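Side-chain contacts in lactose Operon Repressor (Escherichia coli, PDB 1JYE), which represses transcription of the lactose operon by binding operator DNA, and lets go of that DNA when a sugar inducer binds: residues 71-74 with 75-78; 78-81 with 82-86; 109-112 with 113-117; 138-142 with 143-147; 187-191 with 192-196. The protein carries 1 engineered substitution. All coordinates share one frame; numbering follows the deposited sequence.

Overall arrangement
Contact 1 leads from the loop after strand 63-68 into helix 74-89, and contact 2 continues along it, sharing Gln78; both touch the second subunit, their centres are 10 Å apart and Leu71 of the first packs on Val80 of the second. Contacts 3 and 4 form another pair, with centres 11 Å apart, where Leu115 of helix 104-115 meets the turn between helix 130-139 and strand 145-147. These four follow in chain order around one parallel sheet, strands 93-98, 63-68, 122-125 and 145-147. Contact 5, the last, starts helix 192-207 beside the other parallel sheet, 16 to 25 Å from the rest centre to centre. One half of the two-lobed core thus holds four contacts, including those at the dimer interface.

Contact 1 (71-74 with 75-78); sequences LALH and APSQ
Gln78 folds back over the imidazole of His74, one helical turn earlier. Its CB lies 3.7 Å from His74 O, the carbonyl that accepts the helical bond from Gln78 N. CG stays beside the backbone N (chi1 -59°), which brings it down over one face of the ring, off centre toward the rim, in a CH-pi contact 3.4 Å from His74 CE1. A further bend at chi2 lays CD along the ring, 3.7 Å from His74 NE2, with amide and imidazole only 9° from parallel. At the tip, Gln78 NE2 is hydrogen-bonded to Ala72 O of the second subunit, which ties this end of the amide across the dimer interface. Leu73, at the N-cap position, receives Ser77 N on its O at 3.2 Å, and its CB presses tightly on Pro76 CD at 3.5 Å. A water lies 3.0 Å from both Leu71 O and Ser77 OG, between loop and helix. Residues 71-74 carry the chain from strand 63-68 into helix 74-89; Ala75 and Gln78 lean on Phe293 of helix 293-308, while Leu71 packs on the engineered Leu84 of the second subunit.

Contact 2 (78-81 with 82-86); sequences QIVA and AILSR. Engineered in segment 82-86: Leu84 (natural residue Lys).
Ile79 and Ile83 pack one turn apart on the inner side of helix 74-89, their side chains crossing at a slant. CG2 of Ile79 meets the tip of Ile83, CD1, at 4.0 Å. Ile83 also lies close against the backbone: with CG1 beside its own N (chi1 -71°), that methylene rests 3.3 Å from Ile79 O, the same oxygen that accepts Ile83 N at 2.9 Å. Val80 and Leu84 make a second pair, side by side and pointing the same way, CG1 of Val80 4.1 Å from CG of Leu84. Leu84 is an engineered residue, lysine in the natural sequence; its CG sits 3.2 Å from Val80 O. Farther round, the packing gives way to a looser, partly exposed edge. Beyond its helical bond from N to Ala81 O, Ser85 brings only CB near the earlier turn, 3.5 Å from that oxygen, and turns its OG to Gln89, while Arg86 leads away to a salt bridge with Asp302. An alanine in place of Ile83 would take away everything beyond CB, and is likely to leave a gap beside Ile79 CG2 and before the sheet. Helix 74-89 links strands 63-68 and 93-98 in a beta-alpha-beta unit: Ile83 faces Val66 and Ile123 on the sheet, Ile79 reaches helix 293-308, and Ala81 meets Leu71 of the second subunit.

Contact 3 (109-112 with 113-117); sequences TAVH and NLLAQ. Unlike the reference sequence in segment 109-112: Thr109 (reference Ala).
Val111 O accepts the amide of Leu115 at 2.9 Å, with the N-H pointing at it at 158°. The leucine leans on the same carbonyl: its CG, beside the backbone N (chi1 -71°), stands 3.3 Å from Val111 O. This lets Leu115 CD1 run alongside Val111 CG1, 4.0 Å away, both side chains pointing the same way. Leu114 repeats the pattern on the previous carbonyl, its CG 3.2 Å from Ala110 O. On the outer side the chemistry changes. Asn113 lies beside Thr109, which differs from the reference alanine, and ND2 of Asn113 approaches Thr109 CG2 to 3.7 Å; Thr109 OG1 is engaged elsewhere, by Glu105 O. His112 presents its ring edge to the backbone N of Asn113, and the imidazole and the side-chain amide of Asn113 stand almost perpendicular, 88° apart, so these flat groups do not stack. Toward the C-terminal end the bonding slackens: Ala116 N reaches His112 O at 3.1 Å, less straight than the bonds before it, and also makes a weak bond to Asn113 O. The result is an amphipathic helix. Val111 and Leu115 rest on strand 122-125, and Leu114 reaches both that strand and strand 93-98, while Thr109 and His112 are exposed. Such a helix, connecting two parallel strands and lying on their sheet, is characteristic of the alpha/beta fold of periplasmic-binding-protein-like cores.

Contact 4 (138-142 with 143-147); sequences AACTN and VPALF
The carbonyl of Cys140 is gripped from opposite faces of its plane, by Val143 N on one and by Thr141 OG1 on the other. Neither donor lies near that plane: the amide stands 51° out of it, the hydroxyl 41°. Val143 N is 3.1 Å from Cys140 O, and Thr141 OG1, donating, comes to 2.6 Å. The hydroxyl gets there because it sits between its own backbone N and carbonyl carbon (chi1 69°), turned back to the residue just before it. Val143 brings its branched side chain to the same oxygen, CB 3.2 Å and CG2 3.4 Å from Cys140 O, and CG2 runs beside Thr141 OG1 at 3.9 Å. On the inner side, Cys140 SG meets Ala145 CB at 3.6 Å, joining the end of the helix to the start of the strand through two buried side chains. The amide of Asn142 is carried outward on the exposed side. With Thr141 and Asn142 both at positive phi, residues 140-143 form a type I' beta turn. It reverses the chain after helix 130-139 and feeds strand 145-147, closing the beta-alpha-beta unit that began with strand 122-125, to whose Leu122 Pro144 and Leu146 are hydrogen-bonded.

Contact 5 (187-191 with 192-196); sequences GPLSS and VSARL
Arg195 curls back from the first turn of its helix and gives NH2 to Leu189 O at 2.9 Å, a fairly straight bond at 161° with the carbonyl oxygen close to the guanidinium plane. The bend at chi3 (-62°) makes this possible, folding the chain around that oxygen so that CG and CD also touch it. One face of the guanidinium lies over Ser191 C and Val192 CA near its rim. The helix start has its own set of bonds. Ser191, the N-cap, accepts Arg195 N on its backbone O at 3.0 Å, while its OG caps weakly, taking Ala194 N at 3.4 Å and, at a poorer angle, Ser193 N at 3.2 Å. Val192 N is served by a water, 3.0 Å away, which donates onward to Ser190 O. A second water accepts from Gly187 N and donates to Ala194 O at 2.7 Å. The methyl of Ala194 is wedged in, its CB 3.1 Å from Pro188 O. Ser193 OG goes to Asp149, and Leu189 N to Glu217. A leucine in place of Arg195 would probably leave Leu189 O without its side-chain donor and the turn 188-191 freer to shift against the helix. Loop and helix are thus joined mainly by polar links, two of them through water, with a positive charge held over the N-terminal turn, where it probably works against the helix dipole.

Contact 1 (71-74 with 75-78)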
loop_
_atom_site.group_PDB
_atom_site.type_symbol
_atom_site.label_atom_id
_atom_site.label_comp_id
_atom_site.label_asym_id
_atom_site.label_seq_id
_atom_site.Cartn_x
_atom_site.Cartn_y
_atom_site.Cartn_z
ATOM N N LEU A 71 4.677 7.454 0.459
ATOM C CA LEU A 71 4.585 6.022 0.705
ATOM C C LEU A 71 3.132 5.604 0.907
ATOM O O LEU A 71 2.836 4.427 1.104
ATOM C CB LEU A 71 5.428 5.632 1.922
ATOM C CG LEU A 71 6.929 5.899 1.762
ATOM C CD1 LEU A 71 7.673 5.359 2.971
ATOM C CD2 LEU A 71 7.440 5.238 0.484
ATOM N N ALA A 72 2.229 6.579 0.854
ATOM C CA ALA A 72 0.805 6.296 0.992
ATOM C C ALA A 72 0.363 5.660 -0.320
ATOM O O ALA A 72 -0.678 5.004 -0.390
ATOM C CB ALA A 72 0.031 7.582 1.243
ATOM N N LEU A 73 1.171 5.870 -1.358
ATOM C CA LEU A 73 0.914 5.320 -2.685
ATOM C C LEU A 73 1.481 3.901 -2.727
ATOM O O LEU A 73 2.555 3.638 -2.182
ATOM C CB LEU A 73 1.589 6.191 -3.755
ATOM C CG LEU A 73 1.074 7.629 -3.886
ATOM C CD1 LEU A 73 2.040 8.453 -4.727
ATOM C CD2 LEU A 73 -0.312 7.615 -4.512
ATOM N N HIS A 74 0.767 2.992 -3.382
ATOM C CA HIS A 74 1.191 1.599 -3.456
ATOM C C HIS A 74 2.549 1.342 -4.101
ATOM O O HIS A 74 3.419 0.728 -3.485
ATOM C CB HIS A 74 0.118 0.764 -4.164
ATOM C CG HIS A 74 0.492 -0.676 -4.338
ATOM N ND1 HIS A 74 1.210 -1.133 -5.422
ATOM C CD2 HIS A 74 0.267 -1.757 -3.554
ATOM C CE1 HIS A 74 1.412 -2.433 -5.299
ATOM N NE2 HIS A 74 0.850 -2.836 -4.174
ATOM N N ALA A 75 2.738 1.801 -5.334
ATOM C CA ALA A 75 4.004 1.573 -6.027
ATOM C C ALA A 75 5.225 2.053 -5.236
ATOM O O ALA A 75 6.165 1.289 -5.012
ATOM C CB ALA A 75 3.973 2.228 -7.408
ATOM N N PRO A 76 5.232 3.324 -4.802
ATOM C CA PRO A 76 6.384 3.817 -4.042
ATOM C C PRO A 76 6.675 2.982 -2.791
ATOM O O PRO A 76 7.827 2.674 -2.497
ATOM C CB PRO A 76 5.984 5.252 -3.703
ATOM C CG PRO A 76 5.118 5.640 -4.865
ATOM C CD PRO A 76 4.264 4.410 -5.044
ATOM N N SER A 77 5.631 2.606 -2.058
ATOM C CA SER A 77 5.834 1.815 -0.849
ATOM C C SER A 77 6.421 0.434 -1.145
ATOM O O SER A 77 7.225 -0.077 -0.373
ATOM C CB SER A 77 4.520 1.681 -0.068
ATOM O OG SER A 77 3.515 1.066 -0.848
ATOM N N GLN A 78 6.039 -0.170 -2.265
ATOM C CA GLN A 78 6.576 -1.486 -2.602
ATOM C C GLN A 78 8.056 -1.360 -2.950
ATOM O O GLN A 78 8.877 -2.190 -2.560
ATOM C CB GLN A 78 5.810 -2.088 -3.783
ATOM C CG GLN A 78 4.318 -2.265 -3.530
ATOM C CD GLN A 78 4.026 -3.152 -2.332
ATOM O OE1 GLN A 78 4.458 -4.301 -2.279
ATOM N NE2 GLN A 78 3.287 -2.619 -1.365
HETATM O O HOH W 1 1.004 2.206 0.336
#

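Contact 2 (78-81 with 82-86)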
loop_
_atom_site.group_PDB
_atom_site.type_symbol
_atom_site.label_atom_id
_atom_site.label_comp_id
_atom_site.label_asym_id
_atom_site.label_seq_id
_atom_site.Cartn_x
_atom_site.Cartn_y
_atom_site.Cartn_z
ATOM N N GLN A 78 6.039 -0.170 -2.265
ATOM C CA GLN A 78 6.576 -1.486 -2.602
ATOM C C GLN A 78 8.056 -1.360 -2.950
ATOM O O GLN A 78 8.877 -2.190 -2.560
ATOM C CB GLN A 78 5.810 -2.088 -3.783
ATOM C CG GLN A 78 4.318 -2.265 -3.530
ATOM C CD GLN A 78 4.026 -3.152 -2.332
ATOM O OE1 GLN A 78 4.458 -4.301 -2.279
ATOM N NE2 GLN A 78 3.287 -2.619 -1.365
ATOM N N ILE A 79 8.397 -0.312 -3.690
ATOM C CA ILE A 79 9.782 -0.089 -4.072
ATOM C C ILE A 79 10.659 0.185 -2.853
ATOM O O ILE A 79 11.711 -0.431 -2.686
ATOM C CB ILE A 79 9.892 1.095 -5.053
ATOM C CG1 ILE A 79 9.125 0.754 -6.333
ATOM C CG2 ILE A 79 11.363 1.413 -5.333
ATOM C CD1 ILE A 79 9.042 1.893 -7.344
ATOM N N VAL A 80 10.223 1.099 -1.993
ATOM C CA VAL A 80 11.010 1.434 -0.812
ATOM C C VAL A 80 11.146 0.247 0.139
ATOM O O VAL A 80 12.184 0.074 0.774
ATOM C CB VAL A 80 10.422 2.665 -0.084
ATOM C CG1 VAL A 80 11.171 2.917 1.218
ATOM C CG2 VAL A 80 10.543 3.893 -0.983
ATOM N N ALA A 81 10.107 -0.579 0.228
ATOM C CA ALA A 81 10.169 -1.757 1.089
ATOM C C ALA A 81 11.315 -2.648 0.612
ATOM O O ALA A 81 12.106 -3.149 1.408
ATOM C CB ALA A 81 8.853 -2.524 1.030
ATOM N N ALA A 82 11.400 -2.836 -0.702
ATOM C CA ALA A 82 12.447 -3.663 -1.289
ATOM C C ALA A 82 13.817 -3.027 -1.074
ATOM O O ALA A 82 14.806 -3.722 -0.854
ATOM C CB ALA A 82 12.185 -3.858 -2.775
ATOM N N ILE A 83 13.874 -1.702 -1.156
ATOM C CA ILE A 83 15.126 -0.988 -0.938
ATOM C C ILE A 83 15.605 -1.235 0.492
ATOM O O ILE A 83 16.768 -1.577 0.722
ATOM C CB ILE A 83 14.948 0.533 -1.147
ATOM C CG1 ILE A 83 14.751 0.830 -2.638
ATOM C CG2 ILE A 83 16.158 1.287 -0.596
ATOM C CD1 ILE A 83 14.463 2.288 -2.935
ATOM N N LEU A 84 14.700 -1.073 1.452
ATOM C CA LEU A 84 15.049 -1.269 2.855
ATOM C C LEU A 84 15.466 -2.705 3.141
ATOM O O LEU A 84 16.380 -2.948 3.929
ATOM C CB LEU A 84 13.871 -0.881 3.754
ATOM C CG LEU A 84 13.435 0.584 3.683
ATOM C CD1 LEU A 84 12.203 0.793 4.554
ATOM C CD2 LEU A 84 14.575 1.488 4.129
ATOM N N SER A 85 14.796 -3.658 2.504
ATOM C CA SER A 85 15.130 -5.062 2.706
ATOM C C SER A 85 16.539 -5.372 2.207
ATOM O O SER A 85 17.339 -5.987 2.916
ATOM C CB SER A 85 14.122 -5.961 1.986
ATOM O OG SER A 85 14.466 -7.327 2.140
ATOM N N ARG A 86 16.844 -4.939 0.985
ATOM C CA ARG A 86 18.156 -5.194 0.400
ATOM C C ARG A 86 19.260 -4.438 1.133
ATOM O O ARG A 86 20.368 -4.953 1.301
ATOM C CB ARG A 86 18.155 -4.821 -1.085
ATOM C CG ARG A 86 19.428 -5.205 -1.827
ATOM C CD ARG A 86 19.756 -6.686 -1.648
ATOM N NE ARG A 86 20.878 -7.101 -2.485
ATOM C CZ ARG A 86 21.584 -8.211 -2.294
ATOM N NH1 ARG A 86 21.289 -9.024 -1.288
ATOM N NH2 ARG A 86 22.587 -8.509 -3.111
#

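Contact 3 (109-112 with 113-117)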
loop_
_atom_site.group_PDB
_atom_site.type_symbol
_atom_site.label_atom_id
_atom_site.label_comp_id
_atom_site.label_asym_id
_atom_site.label_seq_id
_atom_site.Cartn_x
_atom_site.Cartn_y
_atom_site.Cartn_z
ATOM N N THR A 109 15.176 20.018 -2.327
ATOM C CA THR A 109 15.223 20.257 -0.889
ATOM C C THR A 109 15.430 18.933 -0.159
ATOM O O THR A 109 16.227 18.845 0.778
ATOM C CB THR A 109 13.921 20.922 -0.396
ATOM O OG1 THR A 109 13.816 22.234 -0.967
ATOM C CG2 THR A 109 13.912 21.033 1.126
ATOM N N ALA A 110 14.712 17.902 -0.596
ATOM C CA ALA A 110 14.837 16.585 0.017
ATOM C C ALA A 110 16.274 16.093 -0.116
ATOM O O ALA A 110 16.861 15.590 0.844
ATOM C CB ALA A 110 13.876 15.603 -0.646
ATOM N N VAL A 111 16.838 16.240 -1.311
ATOM C CA VAL A 111 18.209 15.819 -1.561
ATOM C C VAL A 111 19.170 16.591 -0.663
ATOM O O VAL A 111 20.104 16.018 -0.104
ATOM C CB VAL A 111 18.597 16.039 -3.041
ATOM C CG1 VAL A 111 20.093 15.843 -3.225
ATOM C CG2 VAL A 111 17.826 15.065 -3.923
ATOM N N HIS A 112 18.938 17.892 -0.522
ATOM C CA HIS A 112 19.786 18.720 0.328
ATOM C C HIS A 112 19.779 18.201 1.767
ATOM O O HIS A 112 20.835 18.043 2.379
ATOM C CB HIS A 112 19.305 20.174 0.294
ATOM C CG HIS A 112 20.069 21.086 1.204
ATOM N ND1 HIS A 112 19.938 21.048 2.576
ATOM C CD2 HIS A 112 20.982 22.050 0.939
ATOM C CE1 HIS A 112 20.739 21.951 3.117
ATOM N NE2 HIS A 112 21.382 22.572 2.145
ATOM N N ASN A 113 18.591 17.928 2.300
ATOM C CA ASN A 113 18.478 17.430 3.670
ATOM C C ASN A 113 19.154 16.073 3.837
ATOM O O ASN A 113 19.741 15.790 4.880
ATOM C CB ASN A 113 17.009 17.318 4.094
ATOM C CG ASN A 113 16.292 18.652 4.076
ATOM O OD1 ASN A 113 16.887 19.695 4.350
ATOM N ND2 ASN A 113 14.999 18.623 3.773
ATOM N N LEU A 114 19.063 15.228 2.813
ATOM C CA LEU A 114 19.679 13.907 2.866
ATOM C C LEU A 114 21.203 14.019 2.876
ATOM O O LEU A 114 21.884 13.293 3.603
ATOM C CB LEU A 114 19.218 13.060 1.675
ATOM C CG LEU A 114 17.754 12.607 1.723
ATOM C CD1 LEU A 114 17.351 12.012 0.385
ATOM C CD2 LEU A 114 17.572 11.584 2.840
ATOM N N LEU A 115 21.732 14.932 2.069
ATOM C CA LEU A 115 23.174 15.136 2.003
ATOM C C LEU A 115 23.693 15.662 3.337
ATOM O O LEU A 115 24.835 15.401 3.718
ATOM C CB LEU A 115 23.523 16.125 0.886
ATOM C CG LEU A 115 23.353 15.629 -0.551
ATOM C CD1 LEU A 115 23.605 16.776 -1.519
ATOM C CD2 LEU A 115 24.318 14.476 -0.816
ATOM N N ALA A 116 22.847 16.401 4.047
ATOM C CA ALA A 116 23.225 16.955 5.343
ATOM C C ALA A 116 23.370 15.843 6.380
ATOM O O ALA A 116 23.989 16.035 7.431
ATOM C CB ALA A 116 22.188 17.970 5.800
ATOM N N GLN A 117 22.790 14.683 6.087
ATOM C CA GLN A 117 22.872 13.545 6.997
ATOM C C GLN A 117 24.073 12.669 6.651
ATOM O O GLN A 117 24.241 11.578 7.193
ATOM C CB GLN A 117 21.584 12.719 6.942
ATOM C CG GLN A 117 20.355 13.448 7.467
ATOM C CD GLN A 117 20.557 13.993 8.872
ATOM O OE1 GLN A 117 21.089 13.307 9.743
ATOM N NE2 GLN A 117 20.125 15.228 9.096
#

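Contact 4 (138-142 with 143-147)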
loop_
_atom_site.group_PDB
_atom_site.type_symbol
_atom_site.label_atom_id
_atom_site.label_comp_id
_atom_site.label_asym_id
_atom_site.label_seq_id
_atom_site.Cartn_x
_atom_site.Cartn_y
_atom_site.Cartn_z
ATOM N N ALA A 138 22.491 17.358 -10.398
ATOM C CA ALA A 138 23.496 18.384 -10.152
ATOM C C ALA A 138 23.528 18.750 -8.669
ATOM O O ALA A 138 24.583 19.053 -8.115
ATOM C CB ALA A 138 23.196 19.624 -10.996
ATOM N N ALA A 139 22.366 18.706 -8.029
ATOM C CA ALA A 139 22.258 19.048 -6.615
ATOM C C ALA A 139 22.807 17.977 -5.674
ATOM O O ALA A 139 22.975 18.226 -4.482
ATOM C CB ALA A 139 20.804 19.340 -6.271
ATOM N N CYS A 140 23.095 16.793 -6.201
ATOM C CA CYS A 140 23.605 15.710 -5.365
ATOM C C CYS A 140 25.077 15.862 -4.976
ATOM O O CYS A 140 25.620 15.045 -4.232
ATOM C CB CYS A 140 23.368 14.370 -6.060
ATOM S SG CYS A 140 21.613 13.972 -6.247
ATOM N N THR A 141 25.715 16.913 -5.479
ATOM C CA THR A 141 27.116 17.198 -5.171
ATOM C C THR A 141 28.067 16.006 -5.309
ATOM O O THR A 141 28.677 15.571 -4.332
ATOM C CB THR A 141 27.259 17.764 -3.740
ATOM O OG1 THR A 141 26.963 16.739 -2.784
ATOM C CG2 THR A 141 26.299 18.925 -3.531
ATOM N N ASN A 142 28.190 15.486 -6.526
ATOM C CA ASN A 142 29.081 14.362 -6.809
ATOM C C ASN A 142 28.767 13.048 -6.094
ATOM O O ASN A 142 29.391 12.024 -6.376
ATOM C CB ASN A 142 30.531 14.765 -6.529
ATOM C CG ASN A 142 31.052 15.789 -7.520
ATOM O OD1 ASN A 142 32.182 16.266 -7.406
ATOM N ND2 ASN A 142 30.227 16.130 -8.507
ATOM N N VAL A 143 27.820 13.069 -5.161
ATOM C CA VAL A 143 27.436 11.845 -4.466
ATOM C C VAL A 143 26.660 11.027 -5.499
ATOM O O VAL A 143 25.778 11.557 -6.166
ATOM C CB VAL A 143 26.512 12.144 -3.262
ATOM C CG1 VAL A 143 25.993 10.848 -2.668
ATOM C CG2 VAL A 143 27.269 12.942 -2.211
ATOM N N PRO A 144 26.977 9.731 -5.649
ATOM C CA PRO A 144 26.242 8.936 -6.639
ATOM C C PRO A 144 24.730 8.996 -6.448
ATOM O O PRO A 144 24.233 8.883 -5.327
ATOM C CB PRO A 144 26.815 7.529 -6.450
ATOM C CG PRO A 144 27.255 7.526 -5.016
ATOM C CD PRO A 144 27.887 8.881 -4.864
ATOM N N ALA A 145 24.007 9.188 -7.548
ATOM C CA ALA A 145 22.551 9.271 -7.508
ATOM C C ALA A 145 21.924 8.369 -8.564
ATOM O O ALA A 145 22.328 8.382 -9.729
ATOM C CB ALA A 145 22.105 10.711 -7.725
ATOM N N LEU A 146 20.924 7.600 -8.150
ATOM C CA LEU A 146 20.232 6.678 -9.042
ATOM C C LEU A 146 18.746 7.032 -9.068
ATOM O O LEU A 146 18.106 7.110 -8.021
ATOM C CB LEU A 146 20.435 5.247 -8.541
ATOM C CG LEU A 146 19.862 4.094 -9.359
ATOM C CD1 LEU A 146 20.567 4.013 -10.718
ATOM C CD2 LEU A 146 20.062 2.801 -8.589
ATOM N N PHE A 147 18.204 7.245 -10.265
ATOM C CA PHE A 147 16.797 7.620 -10.422
ATOM C C PHE A 147 15.913 6.443 -10.824
ATOM O O PHE A 147 16.268 5.667 -11.712
ATOM C CB PHE A 147 16.668 8.733 -11.470
ATOM C CG PHE A 147 17.367 10.013 -11.091
ATOM C CD1 PHE A 147 18.758 10.101 -11.118
ATOM C CD2 PHE A 147 16.633 11.129 -10.708
ATOM C CE1 PHE A 147 19.408 11.291 -10.769
ATOM C CE2 PHE A 147 17.270 12.324 -10.355
ATOM C CZ PHE A 147 18.663 12.403 -10.387
#

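Contact 5 (187-191 with 192-196)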
loop_
_atom_site.group_PDB
_atom_site.type_symbol
_atom_site.label_atom_id
_atom_site.label_comp_id
_atom_site.label_asym_id
_atom_site.label_seq_id
_atom_site.Cartn_x
_atom_site.Cartn_y
_atom_site.Cartn_z
ATOM N N GLY A 187 -2.907 8.132 -15.756
ATOM C CA GLY A 187 -2.563 8.523 -14.403
ATOM C C GLY A 187 -2.398 10.033 -14.436
ATOM O O GLY A 187 -2.547 10.636 -15.500
ATOM N N PRO A 188 -2.089 10.676 -13.304
ATOM C CA PRO A 188 -1.922 12.132 -13.287
ATOM C C PRO A 188 -0.765 12.547 -14.192
ATOM O O PRO A 188 0.369 12.115 -14.003
ATOM C CB PRO A 188 -1.678 12.430 -11.809
ATOM C CG PRO A 188 -0.992 11.183 -11.321
ATOM C CD PRO A 188 -1.786 10.087 -11.987
ATOM N N LEU A 189 -1.052 13.392 -15.176
ATOM C CA LEU A 189 -0.011 13.792 -16.114
ATOM C C LEU A 189 1.132 14.616 -15.538
ATOM O O LEU A 189 2.073 14.950 -16.250
ATOM C CB LEU A 189 -0.635 14.492 -17.328
ATOM C CG LEU A 189 -1.609 13.589 -18.096
ATOM C CD1 LEU A 189 -2.044 14.295 -19.374
ATOM C CD2 LEU A 189 -0.946 12.248 -18.430
ATOM N N SER A 190 1.065 14.932 -14.246
ATOM C CA SER A 190 2.151 15.669 -13.611
ATOM C C SER A 190 3.291 14.673 -13.390
ATOM O O SER A 190 4.439 15.060 -13.161
ATOM C CB SER A 190 1.694 16.242 -12.267
ATOM O OG SER A 190 1.178 15.218 -11.437
ATOM N N SER A 191 2.957 13.387 -13.476
ATOM C CA SER A 191 3.920 12.301 -13.292
ATOM C C SER A 191 4.501 11.786 -14.605
ATOM O O SER A 191 3.759 11.390 -15.502
ATOM C CB SER A 191 3.254 11.134 -12.562
ATOM O OG SER A 191 3.954 9.924 -12.801
ATOM N N VAL A 192 5.826 11.765 -14.704
ATOM C CA VAL A 192 6.483 11.280 -15.914
ATOM C C VAL A 192 6.043 9.847 -16.248
ATOM O O VAL A 192 5.885 9.502 -17.416
ATOM C CB VAL A 192 8.031 11.349 -15.783
ATOM C CG1 VAL A 192 8.515 10.425 -14.681
ATOM C CG2 VAL A 192 8.682 10.986 -17.109
ATOM N N SER A 193 5.832 9.016 -15.230
ATOM C CA SER A 193 5.396 7.644 -15.481
ATOM C C SER A 193 4.031 7.605 -16.158
ATOM O O SER A 193 3.813 6.826 -17.086
ATOM C CB SER A 193 5.344 6.837 -14.178
ATOM O OG SER A 193 6.637 6.381 -13.829
ATOM N N ALA A 194 3.114 8.443 -15.691
ATOM C CA ALA A 194 1.778 8.493 -16.271
ATOM C C ALA A 194 1.860 8.991 -17.710
ATOM O O ALA A 194 1.131 8.517 -18.581
ATOM C CB ALA A 194 0.887 9.412 -15.458
ATOM N N ARG A 195 2.740 9.957 -17.948
ATOM C CA ARG A 195 2.895 10.517 -19.287
ATOM C C ARG A 195 3.460 9.499 -20.271
ATOM O O ARG A 195 2.950 9.358 -21.384
ATOM C CB ARG A 195 3.791 11.759 -19.250
ATOM C CG ARG A 195 3.187 12.934 -18.484
ATOM C CD ARG A 195 3.904 14.244 -18.811
ATOM N NE ARG A 195 5.314 14.241 -18.425
ATOM C CZ ARG A 195 5.773 14.637 -17.242
ATOM N NH1 ARG A 195 7.077 14.600 -16.989
ATOM N NH2 ARG A 195 4.934 15.069 -16.310
ATOM N N LEU A 196 4.512 8.793 -19.869
ATOM C CA LEU A 196 5.115 7.786 -20.740
ATOM C C LEU A 196 4.098 6.700 -21.068
ATOM O O LEU A 196 4.035 6.210 -22.201
ATOM C CB LEU A 196 6.339 7.160 -20.066
ATOM C CG LEU A 196 7.547 8.080 -19.876
ATOM C CD1 LEU A 196 8.585 7.382 -18.999
ATOM C CD2 LEU A 196 8.138 8.442 -21.237
HETATM O O HOH W 2 -1.051 7.046 -17.875
HETATM O O HOH W 3 7.098 14.101 -13.347
#